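Local atomic coordinates of tryptophanyl-tRNA synthetase (Aeropyrum pernix, PDB entry 3A04), a protein that attaches L-tryptophan to tRNA(Trp) at the expense of ATP, releasing AMP and diphosphate, so that tryptophan can be used in protein synthesis. Residues Thr146-Gln151 and Trp364-Pro369; Phe77-Lys82 and Val106-Ala111; Lys88-Gln93 and Thr244-Gln249. One frame throughout, in Å; residues are numbered along the deposited sequence.

All three contacts reach the mixed sheet of the class I catalytic domain. Interactions 1 and 2 are neighbours, with centres about 12 Å apart: strands 103-108 and 147-150 lie next to each other, and Ile-108 N probably bonds to Tyr-149 O. Interaction 3 is nearer the middle of the chain, its centre about 17 Å from that of interaction 2 and 22 Å from that of interaction 1; Phe-77 of interaction 2 packs on Thr-90 and Val-91 of helix 85-99, part of interaction 3. Along the chain, interaction 2 closes before interaction 1 opens, whereas interaction 3 alternates with both. The C-terminal tail thus backs the edge strand, while the other two contacts hold the HIGH region and its helix to the sheet.

Interaction 1 of 3, residues Thr146-Gln151 and Trp364-Pro369; sequences TEFYFQ and WKLVEP
Val-367 sits against both Phe-148 and Phe-150, two alternate residues of strand 147-150 whose side chains start out on the same side. Its two methyls share the work. CG1 packs on the CB of Phe-148 at 3.6 Å, while CG2 lies 3.8 Å from CE2 of Phe-150, and the valine side chain crosses that phenylalanine at about a right angle. In both aromatic residues CG is anti to the carbonyl carbon (chi1 -63° in Phe-148, -68° in Phe-150), which sets CG of each beside its own backbone N. Leu-366 extends the apolar patch: it runs alongside Phe-148, with its CD1 3.9 Å from ring atom CE2. At the other end, Phe-150 CD2 comes within 3.7 Å of Glu-368 O, a carbonyl that accepts a hydrogen bond from Asn-153 ND2.

The tail runs in nearly the same direction as the strand, yet no direct hydrogen bond joins the two segments. Instead a water accepts from Phe-148 N at 2.9 Å and donates to Leu-366 O at 2.8 Å; it also has a weak, longer bond to Thr-146 O, so its two protons cannot serve every acceptor nearby.

Strand 147-150 is the outermost of the sheet within this chain, with strand 103-108 as its neighbour. Helix 121-139 also meets Phe-148 and Phe-150, against which the tail lies, and where helix 334-364 ends, Trp-364 touches Val-129 of the same helix 121-139.

Interaction 2 of 3, residues Phe77-Lys82 and Val106-Ala111; sequences FMPSGK and VAIADA
Phe-77 holds CG anti to its own carbonyl carbon (chi1 -68°), and Val-106 holds CG1 anti to its backbone N (chi1 178°); the valine methyl then lies at the edge of the ring, near its plane, 3.8 Å from CD1. This is the end of a beta-alpha-beta crossover in the Rossmann-type fold of a class I synthetase: parallel strands 72-77 and 103-108, linked through helix 85-99, lie side by side, and the HIGH region begins where the first strand stops.

Two backbone bonds fix the register. Phe-77 N donates to Ala-107 O at 2.9 Å, and Ala-109 N returns to Phe-77 O at 2.8 Å with a nearly straight N-H...O angle of 171°. Beyond them both chains turn sharply: Pro-79 and Ala-109 are each the centre of an inverse gamma turn, and Ala-109 is also the N-cap residue of helix 110-115. The proline ring packs on the other chain segment, with CG 4.0 Å from Ile-108 CG2 and CD 3.7 Å from Ala-109 O.

Farther along the HIGH region, Ser-80 O is hydrogen-bonded to Tyr-132 OH and Lys-82 N donates to Ser-259 OG of the KMSKS region, so in this crystal a hydrogen bond links the two signature motifs directly. Asp-110 sends its carboxylate elsewhere, to Thr-152 and Arg-121. The side chain of Met-78, bent at chi2 and chi3, sets its CE 4.1 Å from the CB of Ala-109.

Interaction 3 of 3, residues Lys88-Gln93 and Thr244-Gln249; sequences KLTVDQ and TYHKLQ
Gln-93 of helix 85-99 meets Thr-244 and His-246 of strand 242-246 in a buried, largely polar contact, a helix packed against the central sheet. The short axes run at 146° to each other, 11.2 Å apart at closest approach. Two waters do much of the joining. Each donates to Gln-93 OE1 at 2.8 Å and also bonds to Thr-244 OG1; one of them accepts a weak bond from His-246 ND1 as well. The amide nitrogen NE2 of Gln-93 lies 2.9 Å from that same ND1, with amide and imidazole planes 81° apart. NE2 also donates to Leu-89 O one turn back (3.2 Å), from above the carbonyl plane and from the face opposite to Gln-93 N; this bond, together with the waters on OE1, probably fixes which way the amide is turned. An alanine in place of Gln-93 would probably leave both waters without their shared acceptor, and His-246 without its close amide neighbour. Leu-89 adds a looser touch, CD2 at 4.2 Å from Lys-247 O, a carbonyl taken up by Tyr-311. Such packing is characteristic of the class I Rossmann-type catalytic domain: the helix beginning in the HIGH region packs against the sheet face carrying Thr-244 and His-246, on the strand leading toward KMSKS.

Interaction 1 of 3, residues Thr146-Gln151 and Trp364-Pro369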
loop_
_atom_site.group_PDB
_atom_site.type_symbol
_atom_site.label_atom_id
_atom_site.label_comp_id
_atom_site.label_asym_id
_atom_site.label_seq_id
_atom_site.Cartn_x
_atom_site.Cartn_y
_atom_site.Cartn_z
ATOM N N THR A 146 -22.599 6.736 12.207
ATOM C CA THR A 146 -21.803 5.592 11.807
ATOM C C THR A 146 -20.788 6.143 10.812
ATOM O O THR A 146 -21.137 6.912 9.920
ATOM C CB THR A 146 -22.635 4.476 11.118
ATOM O OG1 THR A 146 -23.636 3.984 12.055
ATOM C CG2 THR A 146 -21.670 3.219 10.669
ATOM N N GLU A 147 -19.525 5.727 10.916
ATOM C CA GLU A 147 -18.541 6.220 9.905
ATOM C C GLU A 147 -18.252 5.123 8.909
ATOM O O GLU A 147 -17.512 4.165 9.223
ATOM C CB GLU A 147 -17.303 6.710 10.645
ATOM C CG GLU A 147 -16.207 7.374 9.691
ATOM C CD GLU A 147 -15.310 8.377 10.433
ATOM O OE1 GLU A 147 -15.792 9.095 11.390
ATOM O OE2 GLU A 147 -14.105 8.438 10.066
ATOM N N PHE A 148 -18.843 5.189 7.720
ATOM C CA PHE A 148 -18.578 4.183 6.676
ATOM C C PHE A 148 -17.440 4.739 5.813
ATOM O O PHE A 148 -17.442 5.944 5.543
ATOM C CB PHE A 148 -19.774 4.051 5.733
ATOM C CG PHE A 148 -21.072 3.544 6.436
ATOM C CD1 PHE A 148 -21.298 2.180 6.580
ATOM C CD2 PHE A 148 -22.014 4.443 6.932
ATOM C CE1 PHE A 148 -22.485 1.679 7.209
ATOM C CE2 PHE A 148 -23.244 3.950 7.555
ATOM C CZ PHE A 148 -23.441 2.579 7.677
ATOM N N TYR A 149 -16.580 3.843 5.256
ATOM C CA TYR A 149 -15.559 4.300 4.347
ATOM C C TYR A 149 -15.110 3.215 3.462
ATOM O O TYR A 149 -15.288 1.996 3.809
ATOM C CB TYR A 149 -14.371 4.922 5.129
ATOM C CG TYR A 149 -13.513 3.896 5.832
ATOM C CD1 TYR A 149 -12.443 3.257 5.155
ATOM C CD2 TYR A 149 -13.814 3.548 7.152
ATOM C CE1 TYR A 149 -11.608 2.277 5.855
ATOM C CE2 TYR A 149 -13.035 2.569 7.884
ATOM C CZ TYR A 149 -11.930 1.967 7.185
ATOM O OH TYR A 149 -11.181 0.988 7.792
ATOM N N PHE A 150 -14.446 3.615 2.365
ATOM C CA PHE A 150 -13.861 2.676 1.403
ATOM C C PHE A 150 -12.344 2.648 1.646
ATOM O O PHE A 150 -11.760 3.724 1.858
ATOM C CB PHE A 150 -14.047 3.138 -0.045
ATOM C CG PHE A 150 -15.470 3.116 -0.504
ATOM C CD1 PHE A 150 -16.024 1.958 -1.040
ATOM C CD2 PHE A 150 -16.275 4.252 -0.388
ATOM C CE1 PHE A 150 -17.416 1.957 -1.507
ATOM C CE2 PHE A 150 -17.677 4.222 -0.839
ATOM C CZ PHE A 150 -18.191 3.112 -1.372
ATOM N N GLN A 151 -11.783 1.444 1.657
ATOM C CA GLN A 151 -10.330 1.237 1.762
ATOM C C GLN A 151 -9.599 2.080 0.694
ATOM O O GLN A 151 -8.504 2.540 0.974
ATOM C CB GLN A 151 -9.898 -0.212 1.500
ATOM C CG GLN A 151 -10.362 -1.194 2.612
ATOM C CD GLN A 151 -10.013 -2.637 2.268
ATOM O OE1 GLN A 151 -9.958 -3.040 1.116
ATOM N NE2 GLN A 151 -9.840 -3.433 3.310
ATOM N N TRP A 364 -26.221 6.491 -0.531
ATOM C CA TRP A 364 -25.352 7.196 -1.479
ATOM C C TRP A 364 -24.866 8.535 -0.951
ATOM O O TRP A 364 -23.875 9.030 -1.431
ATOM C CB TRP A 364 -25.963 7.383 -2.874
ATOM C CG TRP A 364 -26.002 6.131 -3.689
ATOM C CD1 TRP A 364 -27.093 5.352 -3.886
ATOM C CD2 TRP A 364 -24.914 5.500 -4.413
ATOM N NE1 TRP A 364 -26.777 4.288 -4.691
ATOM C CE2 TRP A 364 -25.454 4.367 -5.049
ATOM C CE3 TRP A 364 -23.546 5.814 -4.620
ATOM C CZ2 TRP A 364 -24.688 3.494 -5.833
ATOM C CZ3 TRP A 364 -22.765 4.919 -5.413
ATOM C CH2 TRP A 364 -23.344 3.791 -6.001
ATOM N N LYS A 365 -25.531 9.085 0.070
ATOM C CA LYS A 365 -25.077 10.315 0.711
ATOM C C LYS A 365 -24.176 10.121 1.932
ATOM O O LYS A 365 -23.638 11.074 2.466
ATOM C CB LYS A 365 -26.303 11.129 1.106
ATOM C CG LYS A 365 -27.287 11.330 -0.029
ATOM C CD LYS A 365 -28.297 12.453 0.345
ATOM C CE LYS A 365 -29.585 12.398 -0.508
ATOM N NZ LYS A 365 -30.849 12.551 0.304
ATOM N N LEU A 366 -23.986 8.893 2.394
ATOM C CA LEU A 366 -23.159 8.654 3.584
ATOM C C LEU A 366 -21.674 8.373 3.257
ATOM O O LEU A 366 -20.825 8.209 4.175
ATOM C CB LEU A 366 -23.708 7.482 4.395
ATOM C CG LEU A 366 -25.210 7.521 4.679
ATOM C CD1 LEU A 366 -25.541 6.262 5.498
ATOM C CD2 LEU A 366 -25.568 8.795 5.438
ATOM N N VAL A 367 -21.359 8.313 1.973
ATOM C CA VAL A 367 -19.995 7.998 1.548
ATOM C C VAL A 367 -19.577 8.804 0.338
ATOM O O VAL A 367 -20.422 9.289 -0.391
ATOM C CB VAL A 367 -19.824 6.524 1.226
ATOM C CG1 VAL A 367 -19.910 5.702 2.514
ATOM C CG2 VAL A 367 -20.843 6.060 0.196
ATOM N N GLU A 368 -18.268 8.963 0.157
ATOM C CA GLU A 368 -17.741 9.534 -1.074
ATOM C C GLU A 368 -17.162 8.373 -1.850
ATOM O O GLU A 368 -16.139 7.779 -1.454
ATOM C CB GLU A 368 -16.647 10.597 -0.806
ATOM C CG GLU A 368 -16.189 11.305 -2.127
ATOM C CD GLU A 368 -14.929 12.248 -1.927
ATOM O OE1 GLU A 368 -15.092 13.366 -1.377
ATOM O OE2 GLU A 368 -13.798 11.849 -2.345
ATOM N N PRO A 369 -17.800 8.021 -2.930
ATOM C CA PRO A 369 -17.212 6.905 -3.663
ATOM C C PRO A 369 -15.848 7.320 -4.290
ATOM O O PRO A 369 -15.657 8.469 -4.619
ATOM C CB PRO A 369 -18.221 6.628 -4.771
ATOM C CG PRO A 369 -19.470 7.432 -4.379
ATOM C CD PRO A 369 -19.087 8.491 -3.473
HETATM O O HOH W 1 -20.082 7.684 6.848
#

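Interaction 2 of 3, residues Phe77-Lys82 and Val106-Ala111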
loop_
_atom_site.group_PDB
_atom_site.type_symbol
_atom_site.label_atom_id
_atom_site.label_comp_id
_atom_site.label_asym_id
_atom_site.label_seq_id
_atom_site.Cartn_x
_atom_site.Cartn_y
_atom_site.Cartn_z
ATOM N N PHE A 77 -16.506 -5.229 5.755
ATOM C CA PHE A 77 -17.356 -6.076 4.872
ATOM C C PHE A 77 -16.757 -6.066 3.470
ATOM O O PHE A 77 -16.337 -5.008 2.912
ATOM C CB PHE A 77 -18.806 -5.558 4.768
ATOM C CG PHE A 77 -19.590 -5.680 6.053
ATOM C CD1 PHE A 77 -19.539 -4.683 6.992
ATOM C CD2 PHE A 77 -20.270 -6.844 6.350
ATOM C CE1 PHE A 77 -20.150 -4.819 8.261
ATOM C CE2 PHE A 77 -21.012 -6.958 7.628
ATOM C CZ PHE A 77 -20.903 -5.969 8.542
ATOM N N MET A 78 -16.698 -7.253 2.924
ATOM C CA MET A 78 -16.355 -7.549 1.526
ATOM C C MET A 78 -17.593 -7.293 0.670
ATOM O O MET A 78 -18.646 -7.952 0.902
ATOM C CB MET A 78 -15.914 -9.030 1.422
ATOM C CG MET A 78 -15.665 -9.533 -0.050
ATOM S SD MET A 78 -14.559 -8.492 -1.034
ATOM C CE MET A 78 -13.076 -8.714 -0.095
ATOM N N PRO A 79 -17.523 -6.328 -0.280
ATOM C CA PRO A 79 -18.738 -6.018 -1.086
ATOM C C PRO A 79 -18.891 -6.977 -2.248
ATOM O O PRO A 79 -18.649 -6.596 -3.374
ATOM C CB PRO A 79 -18.476 -4.618 -1.609
ATOM C CG PRO A 79 -16.901 -4.568 -1.774
ATOM C CD PRO A 79 -16.436 -5.342 -0.526
ATOM N N SER A 80 -19.284 -8.221 -1.952
ATOM C CA SER A 80 -19.417 -9.240 -2.929
ATOM C C SER A 80 -20.707 -9.992 -2.538
ATOM O O SER A 80 -20.836 -10.373 -1.352
ATOM C CB SER A 80 -18.283 -10.247 -2.700
ATOM O OG SER A 80 -18.310 -11.181 -3.768
ATOM N N GLY A 81 -21.609 -10.252 -3.502
ATOM C CA GLY A 81 -22.784 -11.091 -3.202
ATOM C C GLY A 81 -23.784 -10.412 -2.307
ATOM O O GLY A 81 -23.673 -9.221 -2.004
ATOM N N LYS A 82 -24.801 -11.129 -1.842
ATOM C CA LYS A 82 -25.877 -10.410 -1.186
ATOM C C LYS A 82 -25.723 -10.463 0.324
ATOM O O LYS A 82 -25.102 -11.421 0.867
ATOM C CB LYS A 82 -27.236 -11.008 -1.621
ATOM C CG LYS A 82 -27.489 -10.859 -3.173
ATOM C CD LYS A 82 -28.963 -10.967 -3.557
ATOM C CE LYS A 82 -29.391 -12.398 -3.632
ATOM N NZ LYS A 82 -30.616 -12.600 -4.565
ATOM N N VAL A 106 -17.304 1.349 9.952
ATOM C CA VAL A 106 -17.551 0.241 9.044
ATOM C C VAL A 106 -16.669 0.402 7.819
ATOM O O VAL A 106 -16.820 1.359 7.042
ATOM C CB VAL A 106 -19.040 0.193 8.592
ATOM C CG1 VAL A 106 -19.188 -0.989 7.584
ATOM C CG2 VAL A 106 -19.951 -0.105 9.833
ATOM N N ALA A 107 -15.738 -0.532 7.635
ATOM C CA ALA A 107 -14.874 -0.452 6.469
ATOM C C ALA A 107 -15.502 -1.291 5.340
ATOM O O ALA A 107 -15.949 -2.423 5.574
ATOM C CB ALA A 107 -13.474 -1.031 6.805
ATOM N N ILE A 108 -15.510 -0.730 4.133
ATOM C CA ILE A 108 -15.773 -1.466 2.919
ATOM C C ILE A 108 -14.492 -1.886 2.264
ATOM O O ILE A 108 -13.684 -1.045 1.803
ATOM C CB ILE A 108 -16.635 -0.604 1.954
ATOM C CG1 ILE A 108 -17.890 -0.066 2.668
ATOM C CG2 ILE A 108 -16.851 -1.346 0.609
ATOM C CD1 ILE A 108 -19.029 -1.181 3.061
ATOM N N ALA A 109 -14.297 -3.210 2.174
ATOM C CA ALA A 109 -13.082 -3.788 1.574
ATOM C C ALA A 109 -13.000 -3.790 0.094
ATOM O O ALA A 109 -12.762 -4.836 -0.484
ATOM C CB ALA A 109 -12.847 -5.260 2.186
ATOM N N ASP A 110 -13.200 -2.609 -0.565
ATOM C CA ASP A 110 -13.208 -2.559 -2.015
ATOM C C ASP A 110 -11.837 -2.710 -2.664
ATOM O O ASP A 110 -11.751 -3.137 -3.815
ATOM C CB ASP A 110 -13.875 -1.218 -2.530
ATOM C CG ASP A 110 -12.989 0.028 -2.281
ATOM O OD1 ASP A 110 -12.453 0.218 -1.144
ATOM O OD2 ASP A 110 -12.875 0.914 -3.208
ATOM N N ALA A 111 -10.731 -2.393 -1.939
ATOM C CA ALA A 111 -9.412 -2.638 -2.467
ATOM C C ALA A 111 -9.162 -4.190 -2.564
ATOM O O ALA A 111 -8.733 -4.743 -3.609
ATOM C CB ALA A 111 -8.333 -1.955 -1.506
#

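Interaction 3 of 3, residues Lys88-Gln93 and Thr244-Gln249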
loop_
_atom_site.group_PDB
_atom_site.type_symbol
_atom_site.label_atom_id
_atom_site.label_comp_id
_atom_site.label_asym_id
_atom_site.label_seq_id
_atom_site.Cartn_x
_atom_site.Cartn_y
_atom_site.Cartn_z
ATOM N N LYS A 88 -25.911 -10.103 9.144
ATOM C CA LYS A 88 -26.750 -9.448 10.125
ATOM C C LYS A 88 -26.250 -9.629 11.555
ATOM O O LYS A 88 -26.443 -8.715 12.389
ATOM C CB LYS A 88 -28.246 -9.957 10.004
ATOM C CG LYS A 88 -29.165 -9.585 11.184
ATOM C CD LYS A 88 -30.661 -9.979 10.843
ATOM C CE LYS A 88 -31.651 -9.687 12.005
ATOM N NZ LYS A 88 -31.125 -10.296 13.219
ATOM N N LEU A 89 -25.727 -10.822 11.854
ATOM C CA LEU A 89 -25.230 -11.084 13.222
ATOM C C LEU A 89 -24.141 -10.082 13.580
ATOM O O LEU A 89 -24.075 -9.595 14.734
ATOM C CB LEU A 89 -24.625 -12.490 13.274
ATOM C CG LEU A 89 -24.020 -12.966 14.596
ATOM C CD1 LEU A 89 -25.090 -12.926 15.620
ATOM C CD2 LEU A 89 -23.496 -14.376 14.410
ATOM N N THR A 90 -23.246 -9.772 12.637
ATOM C CA THR A 90 -22.224 -8.774 12.937
ATOM C C THR A 90 -22.851 -7.398 13.160
ATOM O O THR A 90 -22.511 -6.739 14.144
ATOM C CB THR A 90 -21.235 -8.685 11.826
ATOM O OG1 THR A 90 -20.516 -9.893 11.810
ATOM C CG2 THR A 90 -20.221 -7.504 12.038
ATOM N N VAL A 91 -23.773 -6.966 12.266
ATOM C CA VAL A 91 -24.371 -5.618 12.388
ATOM C C VAL A 91 -25.178 -5.495 13.652
ATOM O O VAL A 91 -25.250 -4.429 14.269
ATOM C CB VAL A 91 -25.276 -5.287 11.135
ATOM C CG1 VAL A 91 -25.937 -3.946 11.240
ATOM C CG2 VAL A 91 -24.362 -5.267 9.912
ATOM N N ASP A 92 -25.870 -6.581 14.017
ATOM C CA ASP A 92 -26.631 -6.538 15.264
ATOM C C ASP A 92 -25.701 -6.233 16.450
ATOM O O ASP A 92 -26.086 -5.509 17.339
ATOM C CB ASP A 92 -27.288 -7.911 15.492
ATOM C CG ASP A 92 -28.636 -8.047 14.674
ATOM O OD1 ASP A 92 -29.270 -7.012 14.195
ATOM O OD2 ASP A 92 -28.983 -9.205 14.442
ATOM N N GLN A 93 -24.506 -6.827 16.469
ATOM C CA GLN A 93 -23.507 -6.491 17.550
ATOM C C GLN A 93 -23.052 -5.015 17.418
ATOM O O GLN A 93 -22.919 -4.345 18.382
ATOM C CB GLN A 93 -22.272 -7.399 17.393
ATOM C CG GLN A 93 -22.645 -8.847 17.631
ATOM C CD GLN A 93 -21.505 -9.769 17.471
ATOM O OE1 GLN A 93 -20.518 -9.673 18.192
ATOM N NE2 GLN A 93 -21.585 -10.655 16.467
ATOM N N THR A 244 -14.214 -9.360 20.554
ATOM C CA THR A 244 -15.243 -10.237 21.168
ATOM C C THR A 244 -15.369 -11.336 20.155
ATOM O O THR A 244 -15.044 -11.090 18.972
ATOM C CB THR A 244 -16.605 -9.591 21.418
ATOM O OG1 THR A 244 -17.100 -9.012 20.191
ATOM C CG2 THR A 244 -16.528 -8.435 22.480
ATOM N N TYR A 245 -15.804 -12.529 20.588
ATOM C CA TYR A 245 -15.755 -13.740 19.742
ATOM C C TYR A 245 -17.117 -14.370 19.701
ATOM O O TYR A 245 -17.724 -14.567 20.763
ATOM C CB TYR A 245 -14.721 -14.814 20.195
ATOM C CG TYR A 245 -13.350 -14.294 20.071
ATOM C CD1 TYR A 245 -12.788 -13.569 21.120
ATOM C CD2 TYR A 245 -12.616 -14.481 18.893
ATOM C CE1 TYR A 245 -11.503 -13.002 21.025
ATOM C CE2 TYR A 245 -11.306 -13.924 18.795
ATOM C CZ TYR A 245 -10.771 -13.232 19.878
ATOM O OH TYR A 245 -9.527 -12.630 19.794
ATOM N N HIS A 246 -17.625 -14.583 18.481
ATOM C CA HIS A 246 -18.950 -15.164 18.359
ATOM C C HIS A 246 -18.849 -16.548 17.697
ATOM O O HIS A 246 -17.952 -16.793 16.907
ATOM C CB HIS A 246 -19.922 -14.212 17.621
ATOM C CG HIS A 246 -19.425 -13.744 16.278
ATOM N ND1 HIS A 246 -19.277 -12.418 15.968
ATOM C CD2 HIS A 246 -19.039 -14.427 15.179
ATOM C CE1 HIS A 246 -18.808 -12.294 14.742
ATOM N NE2 HIS A 246 -18.672 -13.499 14.227
ATOM N N LYS A 247 -19.773 -17.464 18.012
ATOM C CA LYS A 247 -19.847 -18.733 17.267
ATOM C C LYS A 247 -20.529 -18.440 15.962
ATOM O O LYS A 247 -21.490 -17.717 15.946
ATOM C CB LYS A 247 -20.719 -19.746 18.018
ATOM C CG LYS A 247 -20.318 -19.871 19.515
ATOM C CD LYS A 247 -21.490 -20.384 20.360
ATOM C CE LYS A 247 -21.325 -21.872 20.605
ATOM N NZ LYS A 247 -22.227 -22.214 21.738
ATOM N N LEU A 248 -20.039 -18.969 14.873
ATOM C CA LEU A 248 -20.687 -18.740 13.581
ATOM C C LEU A 248 -22.029 -19.537 13.469
ATOM O O LEU A 248 -22.128 -20.697 13.896
ATOM C CB LEU A 248 -19.746 -19.188 12.462
ATOM C CG LEU A 248 -18.386 -18.450 12.233
ATOM C CD1 LEU A 248 -17.530 -18.505 13.490
ATOM C CD2 LEU A 248 -17.595 -19.106 11.062
ATOM N N GLN A 249 -23.023 -18.913 12.870
ATOM C CA GLN A 249 -24.266 -19.578 12.625
ATOM C C GLN A 249 -24.062 -20.476 11.417
ATOM O O GLN A 249 -23.560 -20.042 10.383
ATOM C CB GLN A 249 -25.390 -18.574 12.318
ATOM C CG GLN A 249 -26.817 -19.259 12.258
ATOM C CD GLN A 249 -27.941 -18.279 11.875
ATOM O OE1 GLN A 249 -27.683 -17.080 11.687
ATOM N NE2 GLN A 249 -29.174 -18.798 11.660
HETATM O O HOH W 2 -18.116 -11.035 18.666
HETATM O O HOH W 3 -19.754 -7.777 20.047
#